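Local coordinates for protein gamma-glutamyltranspeptidase (PDB 6J3A) that probably cleaves or transfers gamma-glutamyl groups, as a gamma-glutamyltranspeptidase-like member of the N-terminal nucleophile (Ntn) hydrolase clan related to LmbA, at residues Trp163-Val169 with Gln444-Pro450. Residues are numbered along the deposited sequence; the frame is centred on the assembly and turned at random.
Sequences WTTSADV and QSNPVVP
Thr165 and Ser166 turn their hydroxyls onto the backbone of Val448 by different first torsions. OG1 of Thr165 sits between its own N and carbonyl carbon (chi1 54°), while OG of Ser166 lies anti to its carbonyl carbon (chi1 -67°). Thr165 OG1 donates to a lone pair of Val448 O at 2.7 Å, approaching within the plane of that carbonyl. Ser166 OG accepts from Val448 N, also at 2.7 Å, with an N-H...O angle of 152°. Side-chain hydroxyls thus grip both polar backbone atoms of one residue. Ser166 OG also donates to a water, 2.8 Å away, which donates in turn to Asn446 O.

Trp163, the N-cap residue, spreads its indole along the chain from Ser445 to Pro447. Pro447 CD lies 3.9 Å from the centroid of the five-membered ring, nearly above it, in a CH-pi contact. The Asn446-Pro447 peptide covers the same face nearer the rim, and Gln444 O meets the ring edge. Trp163 NE1 is hydrogen-bonded to Met234 O, outside the two segments.

At the other end, Thr165 CG2 touches Pro450 CB at 3.8 Å, and Val169 CG2 meets Val448 CG1 at 4.0 Å.

The contact joins the start of helix 164-170 to the short, weakly bonded strand 448-449, which lies antiparallel to 454-455. Helix 156-161 packs against Trp163 and Ser166, strand 233-234 against Trp163 and Pro447, and helix 220-229 against Pro447, Val449 and Pro450.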
loop_
_atom_site.group_PDB
_atom_site.type_symbol
_atom_site.label_atom_id
_atom_site.label_comp_id
_atom_site.label_asym_id
_atom_site.label_seq_id
_atom_site.Cartn_x
_atom_site.Cartn_y
_atom_site.Cartn_z
ATOM N N TRP A 163 -34.138 0.339 -17.966
ATOM C CA TRP A 163 -33.767 -0.574 -16.849
ATOM C C TRP A 163 -34.022 0.088 -15.511
ATOM O O TRP A 163 -33.098 0.481 -14.800
ATOM C CB TRP A 163 -32.300 -1.030 -16.911
ATOM C CG TRP A 163 -31.888 -1.730 -18.184
ATOM C CD1 TRP A 163 -32.700 -2.189 -19.188
ATOM C CD2 TRP A 163 -30.555 -2.068 -18.565
ATOM N NE1 TRP A 163 -31.948 -2.770 -20.175
ATOM C CE2 TRP A 163 -30.628 -2.707 -19.820
ATOM C CE3 TRP A 163 -29.304 -1.883 -17.973
ATOM C CZ2 TRP A 163 -29.495 -3.166 -20.493
ATOM C CZ3 TRP A 163 -28.179 -2.331 -18.642
ATOM C CH2 TRP A 163 -28.283 -2.966 -19.894
ATOM N N THR A 164 -35.293 0.202 -15.167
ATOM C CA THR A 164 -35.694 0.987 -14.007
ATOM C C THR A 164 -35.300 0.346 -12.680
ATOM O O THR A 164 -35.169 1.050 -11.679
ATOM C CB THR A 164 -37.204 1.279 -14.009
ATOM O OG1 THR A 164 -37.934 0.056 -14.140
ATOM C CG2 THR A 164 -37.562 2.222 -15.152
ATOM N N THR A 165 -35.118 -0.971 -12.663
ATOM C CA THR A 165 -34.661 -1.653 -11.448
ATOM C C THR A 165 -33.215 -1.293 -11.096
ATOM O O THR A 165 -32.837 -1.335 -9.927
ATOM C CB THR A 165 -34.773 -3.180 -11.568
ATOM O OG1 THR A 165 -34.085 -3.623 -12.747
ATOM C CG2 THR A 165 -36.237 -3.602 -11.625
ATOM N N SER A 166 -32.421 -0.961 -12.114
ATOM C CA SER A 166 -31.049 -0.487 -11.924
ATOM C C SER A 166 -30.999 0.978 -11.470
ATOM O O SER A 166 -30.125 1.355 -10.679
ATOM C CB SER A 166 -30.227 -0.670 -13.204
ATOM O OG SER A 166 -30.032 -2.042 -13.492
ATOM N N ALA A 167 -31.917 1.796 -11.985
ATOM C CA ALA A 167 -32.124 3.157 -11.485
ATOM C C ALA A 167 -32.457 3.171 -9.987
ATOM O O ALA A 167 -31.904 3.979 -9.246
ATOM C CB ALA A 167 -33.215 3.851 -12.278
ATOM N N ASP A 168 -33.319 2.251 -9.543
ATOM C CA ASP A 168 -33.688 2.116 -8.114
ATOM C C ASP A 168 -32.492 1.918 -7.193
ATOM O O ASP A 168 -32.491 2.390 -6.056
ATOM C CB ASP A 168 -34.643 0.926 -7.882
ATOM C CG ASP A 168 -36.006 1.111 -8.537
ATOM O OD1 ASP A 168 -36.408 2.265 -8.802
ATOM O OD2 ASP A 168 -36.685 0.090 -8.780
ATOM N N VAL A 169 -31.492 1.194 -7.678
ATOM C CA VAL A 169 -30.310 0.860 -6.889
ATOM C C VAL A 169 -29.198 1.899 -7.065
ATOM O O VAL A 169 -28.587 2.316 -6.075
ATOM C CB VAL A 169 -29.811 -0.552 -7.250
ATOM C CG1 VAL A 169 -28.506 -0.879 -6.532
ATOM C CG2 VAL A 169 -30.879 -1.585 -6.905
ATOM N N GLN A 444 -23.610 -2.021 -15.738
ATOM C CA GLN A 444 -23.884 -1.187 -16.919
ATOM C C GLN A 444 -24.392 -1.982 -18.120
ATOM O O GLN A 444 -24.560 -1.408 -19.208
ATOM C CB GLN A 444 -22.635 -0.383 -17.340
ATOM C CG GLN A 444 -21.476 -1.209 -17.902
ATOM C CD GLN A 444 -20.384 -1.545 -16.888
ATOM O OE1 GLN A 444 -19.208 -1.550 -17.238
ATOM N NE2 GLN A 444 -20.761 -1.836 -15.639
ATOM N N SER A 445 -24.618 -3.287 -17.929
ATOM C CA SER A 445 -24.951 -4.201 -19.039
ATOM C C SER A 445 -26.141 -5.161 -18.829
ATOM O O SER A 445 -26.505 -5.880 -19.756
ATOM C CB SER A 445 -23.694 -4.977 -19.439
ATOM O OG SER A 445 -22.661 -4.087 -19.861
ATOM N N ASN A 446 -26.750 -5.162 -17.645
ATOM C CA ASN A 446 -28.065 -5.781 -17.452
ATOM C C ASN A 446 -28.846 -5.044 -16.374
ATOM O O ASN A 446 -28.263 -4.486 -15.443
ATOM C CB ASN A 446 -27.953 -7.269 -17.085
ATOM C CG ASN A 446 -28.143 -8.192 -18.282
ATOM O OD1 ASN A 446 -29.189 -8.194 -18.926
ATOM N ND2 ASN A 446 -27.135 -9.006 -18.563
ATOM N N PRO A 447 -30.178 -5.055 -16.485
ATOM C CA PRO A 447 -30.959 -4.497 -15.396
ATOM C C PRO A 447 -30.764 -5.312 -14.114
ATOM O O PRO A 447 -30.629 -6.536 -14.167
ATOM C CB PRO A 447 -32.400 -4.647 -15.899
ATOM C CG PRO A 447 -32.354 -5.866 -16.762
ATOM C CD PRO A 447 -31.028 -5.759 -17.464
ATOM N N VAL A 448 -30.748 -4.623 -12.984
ATOM C CA VAL A 448 -30.725 -5.273 -11.688
ATOM C C VAL A 448 -31.909 -6.220 -11.513
ATOM O O VAL A 448 -33.052 -5.872 -11.791
ATOM C CB VAL A 448 -30.722 -4.228 -10.549
ATOM C CG1 VAL A 448 -31.041 -4.857 -9.188
ATOM C CG2 VAL A 448 -29.367 -3.535 -10.495
ATOM N N VAL A 449 -31.609 -7.418 -11.039
ATOM C CA VAL A 449 -32.626 -8.343 -10.555
ATOM C C VAL A 449 -33.183 -7.755 -9.251
ATOM O O VAL A 449 -32.516 -7.810 -8.213
ATOM C CB VAL A 449 -32.053 -9.756 -10.308
ATOM C CG1 VAL A 449 -33.160 -10.719 -9.881
ATOM C CG2 VAL A 449 -31.312 -10.290 -11.540
ATOM N N PRO A 450 -34.411 -7.191 -9.302
ATOM C CA PRO A 450 -34.853 -6.277 -8.237
ATOM C C PRO A 450 -34.803 -6.875 -6.825
ATOM O O PRO A 450 -34.361 -6.184 -5.901
ATOM C CB PRO A 450 -36.285 -5.884 -8.648
ATOM C CG PRO A 450 -36.725 -6.898 -9.637
ATOM C CD PRO A 450 -35.499 -7.521 -10.244
HETATM O O HOH W 1 -27.454 -2.997 -13.219
#